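Local coordinates for protein CofB (Escherichia coli, PDB 5AX6) that forms a homotrimer as a minor pilin subunit of the CFA/III type IVb pilus and probably takes part in pilus assembly, at residues Ile15-Ala19 against Ala169-Ile175; Lys61-Ser65 against Lys178-Val182; Ala352-Asn356 against Lys378-Glu382; Asp361-Pro367 against Tyr470-Asn474. All coordinates share one frame; numbering follows the deposited sequence.

Contact 1: residues Ile15-Ala19 against Ala169-Ile175; sequences ISEIA and AAEQHSI
I15 is the main bump here, fitting the hollow that A169, A170, H173 and I175 form where helix 161-171 runs out. One branch is pressed hard: I15 CG1 lies 3.4 Å from A169 CB, tighter than ordinary carbon contact. With CG1 beside the backbone N (chi1 -74°), the other branch, CG2, leans over the turn and reaches to 3.8 Å from H173 CB. One helical turn on, the A19 methyl is a second, smaller bump. It sits over one face of the imidazole, offset toward the rim, with A19 CB 3.7 Å from the centroid of the H173 ring, a CH-pi contact. In return I175 pushes its CD1 into the groove between I15 and I18, 4.1 Å from I18 CG2, the side chains of I18 and I175 crossing at about a right angle. The receiving turn is held in shape by A170 O, which accepts from the N of H173 and of I175 on opposite faces of its plane. The N-terminal helix 4-25 also packs on the pilin-domain sheet, where I18 touches L225 and I227, and H173 meets N252 of the second subunit. No hydrogen bond crosses between the segments, so close aliphatic packing and one ring face carry the contact.

Contact 2: residues Lys61-Ser65 against Lys178-Val182; sequences KDLNS and KDIYV
L63 and Y181 supply most of the apolar packing. With CG beside the backbone N (chi1 -80°), L63 lays CB 3.9 Å from Y181 CZ and CD2 4.1 Å from Y181 CE2. The other methyl, CD1, points toward the start of strand 179-185, touching K178 CE at 4.1 Å and D179 CB at much the same distance. Over one face of the tyrosine ring, toward its rim, stands the carbonyl oxygen of L63. That oxygen accepts a hydrogen bond from R224, whose guanidinium also makes a cation-pi contact with Y181, so R224 ties the carbonyl and the ring together. The phenol OH is hydrogen-bonded to Q48 of the second subunit. Bonds within each segment set the backbone shapes. Residues D62 to S65 form a type I beta turn, and D62 OD1 accepts from N64 N at 2.8 Å, an Asx turn, met from above the carboxylate plane. On strand 179-185, D179 OD1 takes the I180 N-H on its anti lone pair, 2.7 Å from I180 N. The contact fastens a loop of the pilin domain to an inner strand of its sheet. Its chemistry implies a double role for Y181: the ring packs on the loop within the chain, while the hydroxyl joins two subunits.

Contact 3: residues Ala352-Asn356 against Lys378-Glu382; sequences AAFSN and KGRIE
F354 and I381 meet at about a right angle, the isoleucine ending over the phenyl ring. I381 CD1 sits 3.9 Å from the centroid of the F354 ring, 17° off its normal, a CH-pi contact over one face. One carbon back, I381 CG1 is 3.7 Å from F354 CD1, and on its far reach CD1 also touches A352 CB at 3.9 Å. With CG1 beside the backbone N (chi1 -62°) and the chain then extended, I381 can span both partners. At the ring edge, in plane, lies G379 O. The same oxygen accepts from S355 N at 3.1 Å, in the carbonyl plane and on a lone pair. G379 has a positive phi, and a CB there would collide with N356 OD1. The N356 amide lies across this backbone; its ND2 gives K378 O only a weak, bent bond (130°), and the stronger partner of ND2 is L473 O. A water joins S355 OG, at 2.7 Å, to R380 O, to which it donates. R380 grips E382 OE1 side-on through NE and NH2, and R380 NH1 bonds E377 O. The antiparallel segments link two sheets of the C-terminal domain: F354 also packs on I455 and A457, I381 on V480 and I482. With an alanine in place of F354, the I381 methyl would probably lose the ring face it lies on and a gap would open between the sheets. Apolar packing thus fills the inside, while backbone-directed bonds fix where the loops pass each other.

Contact 4: residues Asp361-Pro367 against Tyr470-Asn474; sequences DLVITNP and YVYLN
V363 and Y472 face each other in a single antiparallel bridge, a non-hydrogen-bonded pair with one bond on either side. L473 N donates to L362 O at 2.8 Å, and I364 N to V471 O at 3.0 Å, the latter nearly straight with an N-H...acceptor angle of 169°. The L362 oxygen is also approached by Y472 CA, at 3.2 Å, in a CA-H...O contact. On one face of the bridge V363 splits its methyls: CG1, anti to the backbone N (chi1 175°), meets the edge of the Y470 ring, and CG2 meets that of the Y472 ring, 4.1 Å from Y472 CE1. On the other face I364 CD1 lies 3.8 Å from V471 CG1, and I364 CG1 is equally close to L473 CB. P367 covers the other branch of V471, its CB 3.7 Å from V471 CG2. The chain leaves helix 359-362 at V363 and pairs briefly beside strand 468-473, itself antiparallel to strand 452-463 in the C-terminal domain. Cutting I364 back to a glycine would probably strip V471 CG1 and L473 CB of their shared aliphatic cover and open a gap beside the bridge. Past the last direct bond, a water donates to I364 O, at 2.8 Å, and accepts from V471 N. Further out, Y472 OH bonds D411 O and its ring meets F477 edge-to-face, while L473 packs on R430 of the third subunit.

The four contacts form two pairs at opposite ends of an elongated chain. Contacts 1 and 2, with centres about 19 Å apart, both belong to the pilin domain and share the chain running from helix 161-171 into strand 179-185; both touch the second subunit. Contacts 3 and 4 lie in the C-terminal domain with centres about 14 Å apart, and they touch directly: N356 N is 2.9 Å from N474 O, a probable hydrogen bond, and F354 CB packs 3.3 Å from N474 C. Their segments alternate along the chain. Between the pairs nothing touches: nearest atoms of contacts 1 and 3 are about 61 Å apart, those of contacts 2 and 4 about 84 Å.

Contact 1: residues Ile15-Ala19 against Ala169-Ile175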
loop_
_atom_site.group_PDB
_atom_site.type_symbol
_atom_site.label_atom_id
_atom_site.label_comp_id
_atom_site.label_asym_id
_atom_site.label_seq_id
_atom_site.Cartn_x
_atom_site.Cartn_y
_atom_site.Cartn_z
ATOM N N ILE A 15 -28.507 20.198 -7.702
ATOM C CA ILE A 15 -27.549 19.195 -8.154
ATOM C C ILE A 15 -27.444 18.020 -7.179
ATOM O O ILE A 15 -27.264 16.873 -7.591
ATOM C CB ILE A 15 -26.155 19.806 -8.351
ATOM C CG1 ILE A 15 -26.128 20.666 -9.613
ATOM C CG2 ILE A 15 -25.087 18.720 -8.398
ATOM C CD1 ILE A 15 -27.040 20.178 -10.707
ATOM N N SER A 16 -27.557 18.288 -5.885
ATOM C CA SER A 16 -27.503 17.200 -4.915
ATOM C C SER A 16 -28.672 16.243 -5.101
ATOM O O SER A 16 -28.492 15.022 -5.028
ATOM C CB SER A 16 -27.503 17.723 -3.483
ATOM O OG SER A 16 -27.330 16.640 -2.586
ATOM N N GLU A 17 -29.858 16.795 -5.330
ATOM C CA GLU A 17 -31.052 15.999 -5.585
ATOM C C GLU A 17 -30.850 15.174 -6.851
ATOM O O GLU A 17 -31.070 13.964 -6.871
ATOM C CB GLU A 17 -32.290 16.896 -5.737
ATOM C CG GLU A 17 -32.698 17.676 -4.488
ATOM C CD GLU A 17 -33.495 16.842 -3.493
ATOM O OE1 GLU A 17 -34.745 16.784 -3.615
ATOM O OE2 GLU A 17 -32.875 16.252 -2.579
ATOM N N ILE A 18 -30.436 15.856 -7.910
ATOM C CA ILE A 18 -30.205 15.221 -9.209
ATOM C C ILE A 18 -29.185 14.086 -9.106
ATOM O O ILE A 18 -29.450 12.973 -9.556
ATOM C CB ILE A 18 -29.755 16.279 -10.238
ATOM C CG1 ILE A 18 -30.962 17.135 -10.658
ATOM C CG2 ILE A 18 -29.090 15.634 -11.441
ATOM C CD1 ILE A 18 -30.568 18.423 -11.371
ATOM N N ALA A 19 -28.039 14.346 -8.479
ATOM C CA ALA A 19 -26.990 13.333 -8.384
ATOM C C ALA A 19 -27.469 12.109 -7.612
ATOM O O ALA A 19 -27.127 10.970 -7.949
ATOM C CB ALA A 19 -25.732 13.911 -7.717
ATOM N N ALA A 169 -22.098 23.737 -10.009
ATOM C CA ALA A 169 -22.470 22.759 -8.995
ATOM C C ALA A 169 -22.263 21.334 -9.519
ATOM O O ALA A 169 -21.833 20.440 -8.781
ATOM C CB ALA A 169 -23.901 22.974 -8.563
ATOM N N ALA A 170 -22.551 21.130 -10.802
ATOM C CA ALA A 170 -22.387 19.816 -11.402
ATOM C C ALA A 170 -20.917 19.403 -11.399
ATOM O O ALA A 170 -20.591 18.254 -11.109
ATOM C CB ALA A 170 -22.954 19.795 -12.818
ATOM N N GLU A 171 -20.019 20.327 -11.712
ATOM C CA GLU A 171 -18.620 19.938 -11.799
ATOM C C GLU A 171 -18.067 19.623 -10.413
ATOM O O GLU A 171 -17.118 18.860 -10.282
ATOM C CB GLU A 171 -17.777 21.014 -12.494
ATOM C CG GLU A 171 -18.138 22.449 -12.168
ATOM C CD GLU A 171 -17.149 23.447 -12.767
ATOM O OE1 GLU A 171 -15.992 23.497 -12.291
ATOM O OE2 GLU A 171 -17.527 24.174 -13.714
ATOM N N GLN A 172 -18.688 20.185 -9.379
ATOM C CA GLN A 172 -18.270 19.913 -8.006
ATOM C C GLN A 172 -18.789 18.567 -7.507
ATOM O O GLN A 172 -18.477 18.148 -6.395
ATOM C CB GLN A 172 -18.748 21.030 -7.071
ATOM C CG GLN A 172 -18.081 22.373 -7.319
ATOM C CD GLN A 172 -16.588 22.319 -7.073
ATOM O OE1 GLN A 172 -16.140 21.896 -6.005
ATOM N NE2 GLN A 172 -15.808 22.723 -8.072
ATOM N N HIS A 173 -19.576 17.890 -8.337
ATOM C CA HIS A 173 -20.267 16.684 -7.911
ATOM C C HIS A 173 -20.014 15.502 -8.851
ATOM O O HIS A 173 -20.693 14.481 -8.779
ATOM C CB HIS A 173 -21.766 16.971 -7.811
ATOM C CG HIS A 173 -22.451 16.252 -6.691
ATOM N ND1 HIS A 173 -22.489 14.880 -6.604
ATOM C CD2 HIS A 173 -23.132 16.725 -5.622
ATOM C CE1 HIS A 173 -23.162 14.532 -5.519
ATOM N NE2 HIS A 173 -23.561 15.630 -4.906
ATOM N N SER A 174 -19.037 15.648 -9.735
ATOM C CA SER A 174 -18.658 14.574 -10.658
ATOM C C SER A 174 -19.788 14.163 -11.577
ATOM O O SER A 174 -19.933 12.986 -11.900
ATOM C CB SER A 174 -18.171 13.341 -9.889
ATOM O OG SER A 174 -16.974 13.627 -9.195
ATOM N N ILE A 175 -20.608 15.120 -11.982
ATOM C CA ILE A 175 -21.622 14.824 -12.981
ATOM C C ILE A 175 -21.630 15.922 -14.011
ATOM O O ILE A 175 -21.086 17.000 -13.790
ATOM C CB ILE A 175 -23.025 14.687 -12.375
ATOM C CG1 ILE A 175 -23.469 16.011 -11.753
ATOM C CG2 ILE A 175 -23.064 13.556 -11.365
ATOM C CD1 ILE A 175 -24.981 16.094 -11.594
#

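Contact 2: residues Lys61-Ser65 against Lys178-Val182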
loop_
_atom_site.group_PDB
_atom_site.type_symbol
_atom_site.label_atom_id
_atom_site.label_comp_id
_atom_site.label_asym_id
_atom_site.label_seq_id
_atom_site.Cartn_x
_atom_site.Cartn_y
_atom_site.Cartn_z
ATOM N N LYS A 61 -36.094 8.585 -26.579
ATOM C CA LYS A 61 -34.642 8.353 -26.578
ATOM C C LYS A 61 -33.888 9.449 -27.317
ATOM O O LYS A 61 -32.766 9.794 -26.957
ATOM C CB LYS A 61 -34.307 6.999 -27.205
ATOM C CG LYS A 61 -34.954 5.812 -26.538
ATOM C CD LYS A 61 -34.468 4.544 -27.213
ATOM C CE LYS A 61 -35.164 3.322 -26.682
ATOM N NZ LYS A 61 -34.618 2.104 -27.343
ATOM N N ASP A 62 -34.503 9.972 -28.372
ATOM C CA ASP A 62 -33.965 11.115 -29.100
ATOM C C ASP A 62 -34.254 12.389 -28.307
ATOM O O ASP A 62 -35.405 12.657 -27.975
ATOM C CB ASP A 62 -34.588 11.179 -30.506
ATOM C CG ASP A 62 -33.955 12.243 -31.403
ATOM O OD1 ASP A 62 -33.506 13.301 -30.910
ATOM O OD2 ASP A 62 -33.931 12.017 -32.630
ATOM N N LEU A 63 -33.216 13.161 -27.996
ATOM C CA LEU A 63 -33.387 14.406 -27.243
ATOM C C LEU A 63 -34.391 15.365 -27.889
ATOM O O LEU A 63 -34.966 16.237 -27.218
ATOM C CB LEU A 63 -32.043 15.110 -27.082
ATOM C CG LEU A 63 -31.138 14.573 -25.973
ATOM C CD1 LEU A 63 -29.702 15.059 -26.181
ATOM C CD2 LEU A 63 -31.668 15.006 -24.609
ATOM N N ASN A 64 -34.605 15.203 -29.190
ATOM C CA ASN A 64 -35.453 16.131 -29.921
ATOM C C ASN A 64 -36.876 15.624 -30.116
ATOM O O ASN A 64 -37.717 16.330 -30.665
ATOM C CB ASN A 64 -34.812 16.459 -31.273
ATOM C CG ASN A 64 -33.491 17.172 -31.113
ATOM O OD1 ASN A 64 -33.432 18.261 -30.541
ATOM N ND2 ASN A 64 -32.417 16.556 -31.595
ATOM N N SER A 65 -37.151 14.413 -29.645
ATOM C CA SER A 65 -38.475 13.822 -29.815
ATOM C C SER A 65 -39.446 14.362 -28.785
ATOM O O SER A 65 -39.031 14.946 -27.784
ATOM C CB SER A 65 -38.408 12.303 -29.706
ATOM O OG SER A 65 -37.549 11.773 -30.698
ATOM N N LYS A 178 -25.760 15.966 -20.284
ATOM C CA LYS A 178 -25.717 15.515 -21.667
ATOM C C LYS A 178 -26.163 16.664 -22.566
ATOM O O LYS A 178 -25.554 16.946 -23.600
ATOM C CB LYS A 178 -26.602 14.284 -21.859
ATOM C CG LYS A 178 -26.503 13.661 -23.249
ATOM C CD LYS A 178 -27.525 12.547 -23.425
ATOM C CE LYS A 178 -27.426 11.923 -24.806
ATOM N NZ LYS A 178 -26.263 11.005 -24.870
ATOM N N ASP A 179 -27.229 17.336 -22.151
ATOM C CA ASP A 179 -27.625 18.588 -22.772
ATOM C C ASP A 179 -28.640 19.304 -21.900
ATOM O O ASP A 179 -29.103 18.777 -20.869
ATOM C CB ASP A 179 -28.199 18.376 -24.184
ATOM C CG ASP A 179 -27.770 19.483 -25.165
ATOM O OD1 ASP A 179 -27.729 20.676 -24.772
ATOM O OD2 ASP A 179 -27.446 19.158 -26.327
ATOM N N ILE A 180 -28.972 20.512 -22.332
ATOM C CA ILE A 180 -29.901 21.376 -21.631
ATOM C C ILE A 180 -30.842 21.965 -22.660
ATOM O O ILE A 180 -30.392 22.594 -23.606
ATOM C CB ILE A 180 -29.170 22.507 -20.894
ATOM C CG1 ILE A 180 -28.234 21.922 -19.830
ATOM C CG2 ILE A 180 -30.171 23.482 -20.300
ATOM C CD1 ILE A 180 -27.302 22.944 -19.210
ATOM N N TYR A 181 -32.140 21.745 -22.482
ATOM C CA TYR A 181 -33.134 22.255 -23.415
ATOM C C TYR A 181 -34.034 23.255 -22.726
ATOM O O TYR A 181 -34.297 23.149 -21.526
ATOM C CB TYR A 181 -33.987 21.120 -23.996
ATOM C CG TYR A 181 -33.358 20.372 -25.137
ATOM C CD1 TYR A 181 -33.851 20.501 -26.428
ATOM C CD2 TYR A 181 -32.264 19.545 -24.934
ATOM C CE1 TYR A 181 -33.279 19.810 -27.484
ATOM C CE2 TYR A 181 -31.684 18.849 -25.975
ATOM C CZ TYR A 181 -32.198 18.984 -27.251
ATOM O OH TYR A 181 -31.619 18.295 -28.290
ATOM N N VAL A 182 -34.523 24.221 -23.495
ATOM C CA VAL A 182 -35.562 25.114 -23.009
ATOM C C VAL A 182 -36.915 24.439 -23.211
ATOM O O VAL A 182 -37.200 23.910 -24.295
ATOM C CB VAL A 182 -35.530 26.471 -23.741
ATOM C CG1 VAL A 182 -36.705 27.332 -23.320
ATOM C CG2 VAL A 182 -34.215 27.180 -23.474
#

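Contact 3: residues Ala352-Asn356 against Lys378-Glu382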
loop_
_atom_site.group_PDB
_atom_site.type_symbol
_atom_site.label_atom_id
_atom_site.label_comp_id
_atom_site.label_asym_id
_atom_site.label_seq_id
_atom_site.Cartn_x
_atom_site.Cartn_y
_atom_site.Cartn_z
ATOM N N ALA A 352 37.148 -2.223 21.035
ATOM C CA ALA A 352 38.519 -1.910 20.624
ATOM C C ALA A 352 39.389 -1.619 21.823
ATOM O O ALA A 352 38.929 -1.052 22.813
ATOM C CB ALA A 352 38.535 -0.724 19.662
ATOM N N ALA A 353 40.642 -2.044 21.737
ATOM C CA ALA A 353 41.636 -1.657 22.711
ATOM C C ALA A 353 42.509 -0.565 22.093
ATOM O O ALA A 353 42.608 -0.447 20.867
ATOM C CB ALA A 353 42.470 -2.850 23.135
ATOM N N PHE A 354 43.101 0.269 22.936
ATOM C CA PHE A 354 44.150 1.167 22.469
ATOM C C PHE A 354 45.368 0.291 22.139
ATOM O O PHE A 354 45.385 -0.904 22.477
ATOM C CB PHE A 354 44.449 2.235 23.521
ATOM C CG PHE A 354 43.251 3.092 23.854
ATOM C CD1 PHE A 354 42.931 4.195 23.072
ATOM C CD2 PHE A 354 42.437 2.779 24.927
ATOM C CE1 PHE A 354 41.826 4.978 23.363
ATOM C CE2 PHE A 354 41.326 3.558 25.223
ATOM C CZ PHE A 354 41.022 4.662 24.445
ATOM N N SER A 355 46.364 0.835 21.447
ATOM C CA SER A 355 47.347 -0.065 20.853
ATOM C C SER A 355 48.817 0.211 21.176
ATOM O O SER A 355 49.687 -0.336 20.509
ATOM C CB SER A 355 47.163 -0.094 19.330
ATOM O OG SER A 355 47.301 1.186 18.744
ATOM N N ASN A 356 49.108 1.019 22.194
ATOM C CA ASN A 356 50.505 1.156 22.641
ATOM C C ASN A 356 50.926 -0.056 23.456
ATOM O O ASN A 356 50.221 -0.468 24.377
ATOM C CB ASN A 356 50.714 2.444 23.449
ATOM C CG ASN A 356 50.793 3.670 22.563
ATOM O OD1 ASN A 356 51.089 3.563 21.370
ATOM N ND2 ASN A 356 50.528 4.839 23.134
ATOM N N LYS A 378 50.402 8.138 19.057
ATOM C CA LYS A 378 50.518 6.706 18.848
ATOM C C LYS A 378 49.524 5.963 19.730
ATOM O O LYS A 378 49.310 6.331 20.890
ATOM C CB LYS A 378 51.938 6.222 19.141
ATOM C CG LYS A 378 52.979 6.720 18.145
ATOM C CD LYS A 378 54.182 5.786 18.070
ATOM C CE LYS A 378 53.901 4.597 17.162
ATOM N NZ LYS A 378 53.630 5.038 15.765
ATOM N N GLY A 379 48.921 4.923 19.165
ATOM C CA GLY A 379 48.062 4.023 19.915
ATOM C C GLY A 379 46.620 4.482 19.995
ATOM O O GLY A 379 45.778 3.797 20.579
ATOM N N ARG A 380 46.331 5.643 19.426
ATOM C CA ARG A 380 44.979 6.176 19.467
ATOM C C ARG A 380 44.025 5.269 18.695
ATOM O O ARG A 380 44.439 4.486 17.828
ATOM C CB ARG A 380 44.927 7.583 18.891
ATOM C CG ARG A 380 45.129 7.637 17.384
ATOM C CD ARG A 380 45.310 9.068 16.908
ATOM N NE ARG A 380 45.506 9.119 15.463
ATOM C CZ ARG A 380 46.670 8.895 14.860
ATOM N NH1 ARG A 380 47.750 8.621 15.581
ATOM N NH2 ARG A 380 46.754 8.956 13.536
ATOM N N ILE A 381 42.744 5.377 19.021
ATOM C CA ILE A 381 41.719 4.748 18.212
ATOM C C ILE A 381 41.151 5.802 17.275
ATOM O O ILE A 381 40.690 6.854 17.708
ATOM C CB ILE A 381 40.594 4.114 19.087
ATOM C CG1 ILE A 381 41.170 3.019 19.989
ATOM C CG2 ILE A 381 39.468 3.557 18.183
ATOM C CD1 ILE A 381 40.185 2.476 21.053
ATOM N N GLU A 382 41.220 5.550 15.975
ATOM C CA GLU A 382 40.720 6.532 15.029
ATOM C C GLU A 382 39.684 5.899 14.118
ATOM O O GLU A 382 39.866 4.780 13.651
ATOM C CB GLU A 382 41.868 7.138 14.205
ATOM C CG GLU A 382 41.391 8.209 13.235
ATOM C CD GLU A 382 42.527 9.029 12.617
ATOM O OE1 GLU A 382 43.644 9.043 13.185
ATOM O OE2 GLU A 382 42.287 9.663 11.564
HETATM O O HOH W 1 44.853 1.759 17.826
#

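Contact 4: residues Asp361-Pro367 against Tyr470-Asn474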
loop_
_atom_site.group_PDB
_atom_site.type_symbol
_atom_site.label_atom_id
_atom_site.label_comp_id
_atom_site.label_asym_id
_atom_site.label_seq_id
_atom_site.Cartn_x
_atom_site.Cartn_y
_atom_site.Cartn_z
ATOM N N ASP A 361 56.474 3.933 23.869
ATOM C CA ASP A 361 55.210 4.491 23.405
ATOM C C ASP A 361 54.256 4.738 24.570
ATOM O O ASP A 361 53.576 5.763 24.615
ATOM C CB ASP A 361 54.553 3.561 22.380
ATOM C CG ASP A 361 55.318 3.509 21.066
ATOM O OD1 ASP A 361 55.898 4.544 20.670
ATOM O OD2 ASP A 361 55.337 2.432 20.432
ATOM N N LEU A 362 54.229 3.792 25.503
ATOM C CA LEU A 362 53.272 3.783 26.609
ATOM C C LEU A 362 53.508 4.860 27.660
ATOM O O LEU A 362 52.561 5.495 28.126
ATOM C CB LEU A 362 53.291 2.418 27.313
ATOM C CG LEU A 362 52.413 1.270 26.819
ATOM C CD1 LEU A 362 52.760 -0.008 27.572
ATOM C CD2 LEU A 362 50.938 1.609 27.003
ATOM N N VAL A 363 54.762 5.046 28.070
ATOM C CA VAL A 363 55.010 5.887 29.228
ATOM C C VAL A 363 55.146 7.347 28.833
ATOM O O VAL A 363 55.959 7.699 27.976
ATOM C CB VAL A 363 56.276 5.453 30.001
ATOM C CG1 VAL A 363 56.560 6.436 31.132
ATOM C CG2 VAL A 363 56.113 4.046 30.542
ATOM N N ILE A 364 54.325 8.190 29.446
ATOM C CA ILE A 364 54.469 9.631 29.305
ATOM C C ILE A 364 55.488 10.098 30.335
ATOM O O ILE A 364 55.178 10.172 31.523
ATOM C CB ILE A 364 53.135 10.355 29.514
ATOM C CG1 ILE A 364 52.114 9.888 28.474
ATOM C CG2 ILE A 364 53.317 11.863 29.416
ATOM C CD1 ILE A 364 50.732 10.457 28.713
ATOM N N THR A 365 56.702 10.407 29.893
ATOM C CA THR A 365 57.808 10.591 30.842
ATOM C C THR A 365 57.742 11.873 31.681
ATOM O O THR A 365 58.245 11.899 32.806
ATOM C CB THR A 365 59.175 10.545 30.126
ATOM O OG1 THR A 365 59.130 11.354 28.947
ATOM C CG2 THR A 365 59.507 9.117 29.729
ATOM N N ASN A 366 57.132 12.930 31.150
ATOM C CA ASN A 366 56.946 14.155 31.928
ATOM C C ASN A 366 55.494 14.597 31.859
ATOM O O ASN A 366 55.168 15.613 31.234
ATOM C CB ASN A 366 57.875 15.272 31.438
ATOM C CG ASN A 366 59.330 15.052 31.854
ATOM O OD1 ASN A 366 59.721 15.359 32.985
ATOM N ND2 ASN A 366 60.136 14.522 30.937
ATOM N N PRO A 367 54.616 13.826 32.513
ATOM C CA PRO A 367 53.165 13.970 32.369
ATOM C C PRO A 367 52.670 15.339 32.819
ATOM O O PRO A 367 51.643 15.813 32.329
ATOM C CB PRO A 367 52.609 12.849 33.256
ATOM C CG PRO A 367 53.724 12.520 34.218
ATOM C CD PRO A 367 54.989 12.756 33.456
ATOM N N TYR A 470 53.348 6.098 37.410
ATOM C CA TYR A 470 53.355 6.117 35.960
ATOM C C TYR A 470 52.094 6.743 35.396
ATOM O O TYR A 470 51.024 6.640 35.988
ATOM C CB TYR A 470 53.489 4.697 35.409
ATOM C CG TYR A 470 54.856 4.090 35.596
ATOM C CD1 TYR A 470 55.905 4.426 34.745
ATOM C CD2 TYR A 470 55.097 3.177 36.612
ATOM C CE1 TYR A 470 57.163 3.868 34.908
ATOM C CE2 TYR A 470 56.352 2.609 36.783
ATOM C CZ TYR A 470 57.379 2.962 35.930
ATOM O OH TYR A 470 58.622 2.403 36.095
ATOM N N VAL A 471 52.238 7.404 34.256
ATOM C CA VAL A 471 51.090 7.797 33.451
ATOM C C VAL A 471 51.257 7.142 32.092
ATOM O O VAL A 471 52.287 7.323 31.443
ATOM C CB VAL A 471 50.969 9.319 33.301
ATOM C CG1 VAL A 471 49.824 9.666 32.350
ATOM C CG2 VAL A 471 50.764 9.979 34.669
ATOM N N TYR A 472 50.260 6.367 31.673
ATOM C CA TYR A 472 50.337 5.655 30.406
ATOM C C TYR A 472 49.457 6.332 29.354
ATOM O O TYR A 472 48.371 6.842 29.678
ATOM C CB TYR A 472 49.895 4.194 30.567
ATOM C CG TYR A 472 50.704 3.343 31.524
ATOM C CD1 TYR A 472 52.098 3.360 31.520
ATOM C CD2 TYR A 472 50.061 2.489 32.418
ATOM C CE1 TYR A 472 52.826 2.557 32.405
ATOM C CE2 TYR A 472 50.767 1.696 33.295
ATOM C CZ TYR A 472 52.149 1.727 33.285
ATOM O OH TYR A 472 52.832 0.917 34.158
ATOM N N LEU A 473 49.920 6.316 28.102
ATOM C CA LEU A 473 49.165 6.832 26.965
ATOM C C LEU A 473 48.612 5.712 26.084
ATOM O O LEU A 473 49.359 4.844 25.645
ATOM C CB LEU A 473 50.048 7.747 26.110
ATOM C CG LEU A 473 49.415 8.254 24.814
ATOM C CD1 LEU A 473 48.287 9.235 25.123
ATOM C CD2 LEU A 473 50.459 8.902 23.904
ATOM N N ASN A 474 47.308 5.743 25.815
ATOM C CA ASN A 474 46.672 4.800 24.891
ATOM C C ASN A 474 47.159 3.354 24.997
ATOM O O ASN A 474 47.655 2.792 24.019
ATOM C CB ASN A 474 46.872 5.270 23.451
ATOM C CG ASN A 474 46.333 6.665 23.213
ATOM O OD1 ASN A 474 45.369 7.093 23.852
ATOM N ND2 ASN A 474 46.963 7.393 22.292
HETATM O O HOH W 2 55.002 8.453 33.702
#